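Local coordinates for protein glypican-1 (Homo sapiens, PDB 4YWT) that is a cell-surface proteoglycan that carries heparan sulfate chains, through which it binds alpha-4(V) collagen and participates in Schwann cell myelination, at residues A[110-122]-A[140-152]. The protein carries 3 engineered substitutions. Numbering follows the deposited sequence. Where two conformers were deposited one is given.
Sequences FQHLLNDSERTLQ and FRDLYSELRLYYR. With NAG (2-acetamido-2-deoxy-beta-D-glucopyranose), chain E.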
loop_
_atom_site.group_PDB
_atom_site.type_symbol
_atom_site.label_atom_id
_atom_site.label_comp_id
_atom_site.label_asym_id
_atom_site.label_seq_id
_atom_site.Cartn_x
_atom_site.Cartn_y
_atom_site.Cartn_z
ATOM N N PHE A 110 1.407 15.625 -6.389
ATOM C CA PHE A 110 1.737 16.608 -5.360
ATOM C C PHE A 110 2.855 17.519 -5.867
ATOM O O PHE A 110 2.757 18.767 -5.808
ATOM C CB PHE A 110 2.144 15.913 -4.058
ATOM C CG PHE A 110 0.985 15.337 -3.293
ATOM C CD1 PHE A 110 -0.198 16.047 -3.163
ATOM C CD2 PHE A 110 1.071 14.079 -2.718
ATOM C CE1 PHE A 110 -1.268 15.521 -2.462
ATOM C CE2 PHE A 110 0.002 13.544 -2.021
ATOM C CZ PHE A 110 -1.168 14.265 -1.893
ATOM N N GLN A 111 3.905 16.886 -6.388
ATOM C CA GLN A 111 5.021 17.637 -6.953
ATOM C C GLN A 111 4.555 18.566 -8.079
ATOM O O GLN A 111 5.004 19.712 -8.171
ATOM C CB GLN A 111 6.105 16.683 -7.452
ATOM C CG GLN A 111 6.908 16.044 -6.327
ATOM C CD GLN A 111 8.000 15.125 -6.832
ATOM O OE1 GLN A 111 8.082 13.963 -6.435
ATOM N NE2 GLN A 111 8.848 15.642 -7.713
ATOM N N HIS A 112 3.639 18.082 -8.917
ATOM C CA HIS A 112 3.121 18.898 -10.008
ATOM C C HIS A 112 2.276 20.056 -9.502
ATOM O O HIS A 112 2.313 21.133 -10.069
ATOM C CB HIS A 112 2.289 18.072 -10.986
ATOM C CG HIS A 112 1.489 18.908 -11.936
ATOM N ND1 HIS A 112 0.146 19.159 -11.756
ATOM C CD2 HIS A 112 1.852 19.579 -13.055
ATOM C CE1 HIS A 112 -0.289 19.934 -12.734
ATOM N NE2 HIS A 112 0.726 20.205 -13.534
ATOM N N LEU A 113 1.509 19.830 -8.441
ATOM C CA LEU A 113 0.696 20.896 -7.873
ATOM C C LEU A 113 1.602 22.007 -7.370
ATOM O O LEU A 113 1.386 23.186 -7.680
ATOM C CB LEU A 113 -0.193 20.374 -6.743
ATOM C CG LEU A 113 -1.469 19.642 -7.166
ATOM C CD1 LEU A 113 -2.185 19.072 -5.950
ATOM C CD2 LEU A 113 -2.391 20.569 -7.949
ATOM N N LEU A 114 2.631 21.624 -6.615
ATOM C CA LEU A 114 3.572 22.618 -6.100
ATOM C C LEU A 114 4.273 23.378 -7.237
ATOM O O LEU A 114 4.281 24.622 -7.271
ATOM C CB LEU A 114 4.607 21.947 -5.193
ATOM C CG LEU A 114 5.462 22.884 -4.339
ATOM C CD1 LEU A 114 4.575 23.794 -3.505
ATOM C CD2 LEU A 114 6.404 22.089 -3.445
ATOM N N ASN A 115 4.844 22.621 -8.171
ATOM C CA ASN A 115 5.559 23.192 -9.311
ATOM C C ASN A 115 4.695 24.140 -10.146
ATOM O O ASN A 115 5.152 25.199 -10.583
ATOM C CB ASN A 115 6.104 22.066 -10.197
ATOM C CG ASN A 115 7.290 21.349 -9.571
ATOM O OD1 ASN A 115 7.588 21.530 -8.391
ATOM N ND2 ASN A 115 7.972 20.529 -10.365
ATOM N N ASP A 116 3.445 23.747 -10.354
ATOM C CA ASP A 116 2.490 24.517 -11.141
ATOM C C ASP A 116 2.104 25.783 -10.399
ATOM O O ASP A 116 1.887 26.830 -11.010
ATOM C CB ASP A 116 1.244 23.682 -11.446
ATOM C CG ASP A 116 0.552 24.108 -12.725
ATOM O OD1 ASP A 116 0.976 23.652 -13.808
ATOM O OD2 ASP A 116 -0.417 24.894 -12.647
ATOM N N SER A 117 2.004 25.680 -9.077
ATOM C CA SER A 117 1.777 26.861 -8.255
ATOM C C SER A 117 2.924 27.846 -8.461
ATOM O O SER A 117 2.700 29.043 -8.688
ATOM C CB SER A 117 1.647 26.484 -6.779
ATOM O OG SER A 117 1.093 27.553 -6.031
ATOM N N GLU A 118 4.150 27.332 -8.407
ATOM C CA GLU A 118 5.325 28.183 -8.588
ATOM C C GLU A 118 5.358 28.841 -9.973
ATOM O O GLU A 118 5.650 30.033 -10.091
ATOM C CB GLU A 118 6.610 27.384 -8.360
ATOM C CG GLU A 118 7.847 28.256 -8.187
ATOM C CD GLU A 118 9.116 27.449 -7.991
ATOM O OE1 GLU A 118 9.040 26.202 -8.013
ATOM O OE2 GLU A 118 10.188 28.064 -7.806
ATOM N N ARG A 119 5.056 28.069 -11.014
ATOM C CA ARG A 119 5.050 28.598 -12.377
ATOM C C ARG A 119 3.969 29.658 -12.562
ATOM O O ARG A 119 4.191 30.683 -13.214
ATOM C CB ARG A 119 4.855 27.472 -13.393
ATOM C CG ARG A 119 6.119 26.684 -13.695
ATOM C CD ARG A 119 5.901 25.695 -14.831
ATOM N NE ARG A 119 6.345 24.350 -14.478
ATOM C CZ ARG A 119 5.530 23.366 -14.113
ATOM N NH1 ARG A 119 4.221 23.571 -14.055
ATOM N NH2 ARG A 119 6.024 22.173 -13.809
ATOM N N THR A 120 2.800 29.403 -11.984
ATOM C CA THR A 120 1.697 30.356 -12.026
ATOM C C THR A 120 2.100 31.662 -11.352
ATOM O O THR A 120 1.820 32.752 -11.862
ATOM C CB THR A 120 0.434 29.794 -11.348
ATOM O OG1 THR A 120 0.109 28.520 -11.919
ATOM C CG2 THR A 120 -0.742 30.744 -11.530
ATOM N N LEU A 121 2.766 31.542 -10.206
ATOM C CA LEU A 121 3.272 32.713 -9.504
ATOM C C LEU A 121 4.247 33.490 -10.386
ATOM O O LEU A 121 4.079 34.690 -10.595
ATOM C CB LEU A 121 3.948 32.307 -8.191
ATOM C CG LEU A 121 4.592 33.424 -7.364
ATOM C CD1 LEU A 121 4.345 33.190 -5.884
ATOM C CD2 LEU A 121 6.086 33.521 -7.635
ATOM N N GLN A 122 5.259 32.797 -10.903
ATOM C CA GLN A 122 6.275 33.432 -11.739
ATOM C C GLN A 122 5.680 34.111 -12.969
ATOM O O GLN A 122 6.203 35.118 -13.443
ATOM C CB GLN A 122 7.322 32.408 -12.180
ATOM C CG GLN A 122 8.216 31.903 -11.065
ATOM C CD GLN A 122 9.239 30.900 -11.559
ATOM O OE1 GLN A 122 10.214 30.600 -10.870
ATOM N NE2 GLN A 122 9.022 30.375 -12.759
ATOM N N PHE A 140 10.607 34.066 -2.945
ATOM C CA PHE A 140 9.513 33.153 -3.257
ATOM C C PHE A 140 10.034 31.809 -3.764
ATOM O O PHE A 140 9.549 30.747 -3.356
ATOM C CB PHE A 140 8.575 33.783 -4.288
ATOM C CG PHE A 140 7.928 35.055 -3.818
ATOM C CD1 PHE A 140 6.903 35.022 -2.885
ATOM C CD2 PHE A 140 8.340 36.283 -4.307
ATOM C CE1 PHE A 140 6.304 36.190 -2.448
ATOM C CE2 PHE A 140 7.745 37.454 -3.873
ATOM C CZ PHE A 140 6.726 37.407 -2.943
ATOM N N ARG A 141 11.025 31.863 -4.650
ATOM C CA ARG A 141 11.660 30.657 -5.173
ATOM C C ARG A 141 12.238 29.818 -4.034
ATOM O O ARG A 141 12.077 28.593 -3.997
ATOM C CB ARG A 141 12.750 31.027 -6.183
ATOM C CG ARG A 141 13.558 29.855 -6.715
ATOM C CD ARG A 141 14.331 30.258 -7.965
ATOM N NE ARG A 141 13.441 30.482 -9.102
ATOM C CZ ARG A 141 13.813 31.039 -10.250
ATOM N NH1 ARG A 141 15.065 31.443 -10.419
ATOM N NH2 ARG A 141 12.932 31.200 -11.228
ATOM N N ASP A 142 12.896 30.497 -3.099
ATOM C CA ASP A 142 13.445 29.856 -1.910
ATOM C C ASP A 142 12.343 29.231 -1.068
ATOM O O ASP A 142 12.494 28.117 -0.569
ATOM C CB ASP A 142 14.239 30.859 -1.068
ATOM C CG ASP A 142 15.623 31.127 -1.627
ATOM O OD1 ASP A 142 16.198 30.215 -2.259
ATOM O OD2 ASP A 142 16.138 32.249 -1.434
ATOM N N LEU A 143 11.234 29.949 -0.907
ATOM C CA LEU A 143 10.101 29.415 -0.158
ATOM C C LEU A 143 9.591 28.119 -0.786
ATOM O O LEU A 143 9.336 27.138 -0.084
ATOM C CB LEU A 143 8.970 30.441 -0.071
ATOM C CG LEU A 143 7.729 29.971 0.691
ATOM C CD1 LEU A 143 8.109 29.445 2.068
ATOM C CD2 LEU A 143 6.706 31.088 0.806
ATOM N N TYR A 144 9.454 28.114 -2.111
ATOM C CA TYR A 144 8.996 26.917 -2.809
ATOM C C TYR A 144 9.989 25.766 -2.680
ATOM O O TYR A 144 9.587 24.613 -2.517
ATOM C CB TYR A 144 8.729 27.219 -4.284
ATOM C CG TYR A 144 7.352 27.787 -4.534
ATOM C CD1 TYR A 144 7.149 29.157 -4.621
ATOM C CD2 TYR A 144 6.251 26.951 -4.670
ATOM C CE1 TYR A 144 5.890 29.680 -4.845
ATOM C CE2 TYR A 144 4.988 27.465 -4.893
ATOM C CZ TYR A 144 4.814 28.831 -4.980
ATOM O OH TYR A 144 3.562 29.353 -5.202
ATOM N N SER A 145 11.282 26.073 -2.752
ATOM C CA SER A 145 12.303 25.047 -2.560
ATOM C C SER A 145 12.215 24.442 -1.158
ATOM O O SER A 145 12.351 23.227 -0.985
ATOM C CB SER A 145 13.701 25.621 -2.802
ATOM O OG SER A 145 13.930 25.838 -4.184
ATOM N N GLU A 146 11.978 25.296 -0.166
ATOM C CA GLU A 146 11.826 24.855 1.218
ATOM C C GLU A 146 10.601 23.963 1.386
ATOM O O GLU A 146 10.665 22.932 2.060
ATOM C CB GLU A 146 11.732 26.059 2.160
ATOM C CG GLU A 146 13.069 26.711 2.478
ATOM C CD GLU A 146 13.785 26.034 3.633
ATOM O OE1 GLU A 146 13.339 26.193 4.788
ATOM O OE2 GLU A 146 14.792 25.338 3.387
ATOM N N LEU A 147 9.488 24.366 0.779
ATOM C CA LEU A 147 8.272 23.558 0.784
ATOM C C LEU A 147 8.528 22.196 0.151
ATOM O O LEU A 147 8.028 21.171 0.617
ATOM C CB LEU A 147 7.145 24.272 0.036
ATOM C CG LEU A 147 6.422 25.425 0.734
ATOM C CD1 LEU A 147 5.417 26.059 -0.211
ATOM C CD2 LEU A 147 5.725 24.925 1.982
ATOM N N ARG A 148 9.317 22.203 -0.918
ATOM C CA ARG A 148 9.644 20.995 -1.663
ATOM C C ARG A 148 10.463 20.032 -0.802
ATOM O O ARG A 148 10.133 18.844 -0.690
ATOM C CB ARG A 148 10.399 21.372 -2.940
ATOM C CG ARG A 148 10.416 20.311 -4.018
ATOM C CD ARG A 148 10.799 20.929 -5.356
ATOM N NE ARG A 148 9.740 21.792 -5.876
ATOM C CZ ARG A 148 9.934 23.022 -6.342
ATOM N NH1 ARG A 148 11.151 23.547 -6.351
ATOM N NH2 ARG A 148 8.907 23.730 -6.796
ATOM N N LEU A 149 11.522 20.554 -0.189
ATOM C CA LEU A 149 12.334 19.780 0.747
ATOM C C LEU A 149 11.490 19.230 1.890
ATOM O O LEU A 149 11.678 18.094 2.327
ATOM C CB LEU A 149 13.468 20.636 1.311
ATOM C CG LEU A 149 14.761 20.704 0.500
ATOM C CD1 LEU A 149 15.656 21.813 1.027
ATOM C CD2 LEU A 149 15.479 19.367 0.542
ATOM N N TYR A 150 10.561 20.051 2.367
ATOM C CA TYR A 150 9.661 19.662 3.445
ATOM C C TYR A 150 8.761 18.505 3.033
ATOM O O TYR A 150 8.486 17.610 3.831
ATOM C CB TYR A 150 8.812 20.856 3.883
ATOM C CG TYR A 150 7.930 20.576 5.076
ATOM C CD1 TYR A 150 8.480 20.337 6.327
ATOM C CD2 TYR A 150 6.548 20.558 4.953
ATOM C CE1 TYR A 150 7.677 20.084 7.420
ATOM C CE2 TYR A 150 5.737 20.306 6.043
ATOM C CZ TYR A 150 6.309 20.070 7.276
ATOM O OH TYR A 150 5.514 19.818 8.369
ATOM N N TYR A 151 8.303 18.528 1.785
ATOM C CA TYR A 151 7.480 17.443 1.266
ATOM C C TYR A 151 8.297 16.168 1.108
ATOM O O TYR A 151 7.821 15.079 1.422
ATOM C CB TYR A 151 6.847 17.815 -0.079
ATOM C CG TYR A 151 6.265 16.622 -0.808
ATOM C CD1 TYR A 151 5.027 16.100 -0.451
ATOM C CD2 TYR A 151 6.957 16.009 -1.847
ATOM C CE1 TYR A 151 4.494 15.009 -1.108
ATOM C CE2 TYR A 151 6.432 14.916 -2.509
ATOM C CZ TYR A 151 5.200 14.419 -2.136
ATOM O OH TYR A 151 4.673 13.331 -2.792
ATOM N N ARG A 152 9.526 16.305 0.617
ATOM C CA ARG A 152 10.357 15.135 0.347
ATOM C C ARG A 152 10.815 14.434 1.624
ATOM O O ARG A 152 11.367 13.334 1.571
ATOM C CB ARG A 152 11.569 15.524 -0.502
ATOM C CG ARG A 152 11.217 15.881 -1.936
ATOM C CD ARG A 152 12.449 15.891 -2.825
ATOM N NE ARG A 152 12.142 16.356 -4.175
ATOM C CZ ARG A 152 12.630 17.469 -4.711
ATOM N NH1 ARG A 152 13.456 18.236 -4.012
ATOM N NH2 ARG A 152 12.298 17.816 -5.947
HETATM C C1 NAG E . 9.129 19.794 -9.917
HETATM C C2 NAG E . 9.340 18.536 -10.776
HETATM C C3 NAG E . 10.681 17.875 -10.449
HETATM C C4 NAG E . 11.816 18.885 -10.523
HETATM C C5 NAG E . 11.504 20.063 -9.612
HETATM C C6 NAG E . 12.555 21.148 -9.663
HETATM C C7 NAG E . 7.329 17.329 -11.516
HETATM C C8 NAG E . 7.457 18.085 -12.805
HETATM N N2 NAG E . 8.254 17.590 -10.586
HETATM O O3 NAG E . 10.917 16.816 -11.371
HETATM O O4 NAG E . 13.039 18.280 -10.118
HETATM O O5 NAG E . 10.270 20.660 -10.029
HETATM O O6 NAG E . 13.046 21.334 -10.984
HETATM O O7 NAG E . 6.425 16.521 -11.323
HETATM O O HOH W 1 11.799 26.583 -6.267
#
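Tyr144 is the knob of this contact, its ring lying among Leu114, Ser117, Glu118 and Leu121 of helix 110-122. The methylene chain of Glu118 runs over one ring face, where CB stands 3.8 Å from the Tyr144 centroid in a CH-pi contact. Because CG of Glu118 is anti to the backbone N (chi1 -166°) and the chain stays extended, the carboxylate continues past the ring nearly parallel to its plane. Leu114 CD1 and Leu121 CD1 close on the ring's edge, the former 3.8 Å from Tyr144 CD2. A tyrosine suits this hole because its flat face accepts the aliphatic chain while its hydroxyl reaches a polar partner: Tyr144 OH and Ser117 OG are hydrogen-bonded at 3.2 Å, and Ser117 OG also bonds His317.

Polar and charged groups line another side. Arg148 NH2 donates to Glu118 OE1 over 2.8 Å, nearly straight (168°) and in the guanidinium plane, forming a salt bridge. One water joins Glu118 OE2, Arg148 NH1, Ser145 OG and the carbonyl of Arg141, so both carboxylate oxygens are engaged. Farther along, Arg141 NH2 bonds Gln122 OE1 at 2.8 Å, approaching from above the amide plane. Arginine's length spans the helices at both places.

Apolar contacts extend the seam: Leu121 CD2 meets Phe140 CB at 4.2 Å, and Phe110 CB packs 3.9 Å from Tyr151 CE1. Large apolar groups suit these buried places, covered by Leu320 of helix 316-328 and Val223 of helix 204-236; the Tyr151 hydroxyl bonds Asp107.

Asn115, in the sequon Asn115-Asp116-Ser117, carries N-linked N-acetylglucosamine, whose C6 lies over one face of the Arg148 guanidinium. The segments run antiparallel, at 176° with axes 10.8 Å apart: a helix pair with Tyr144 as knob, beside an N-glycosylation site of the elongated, predominantly helical glypican core.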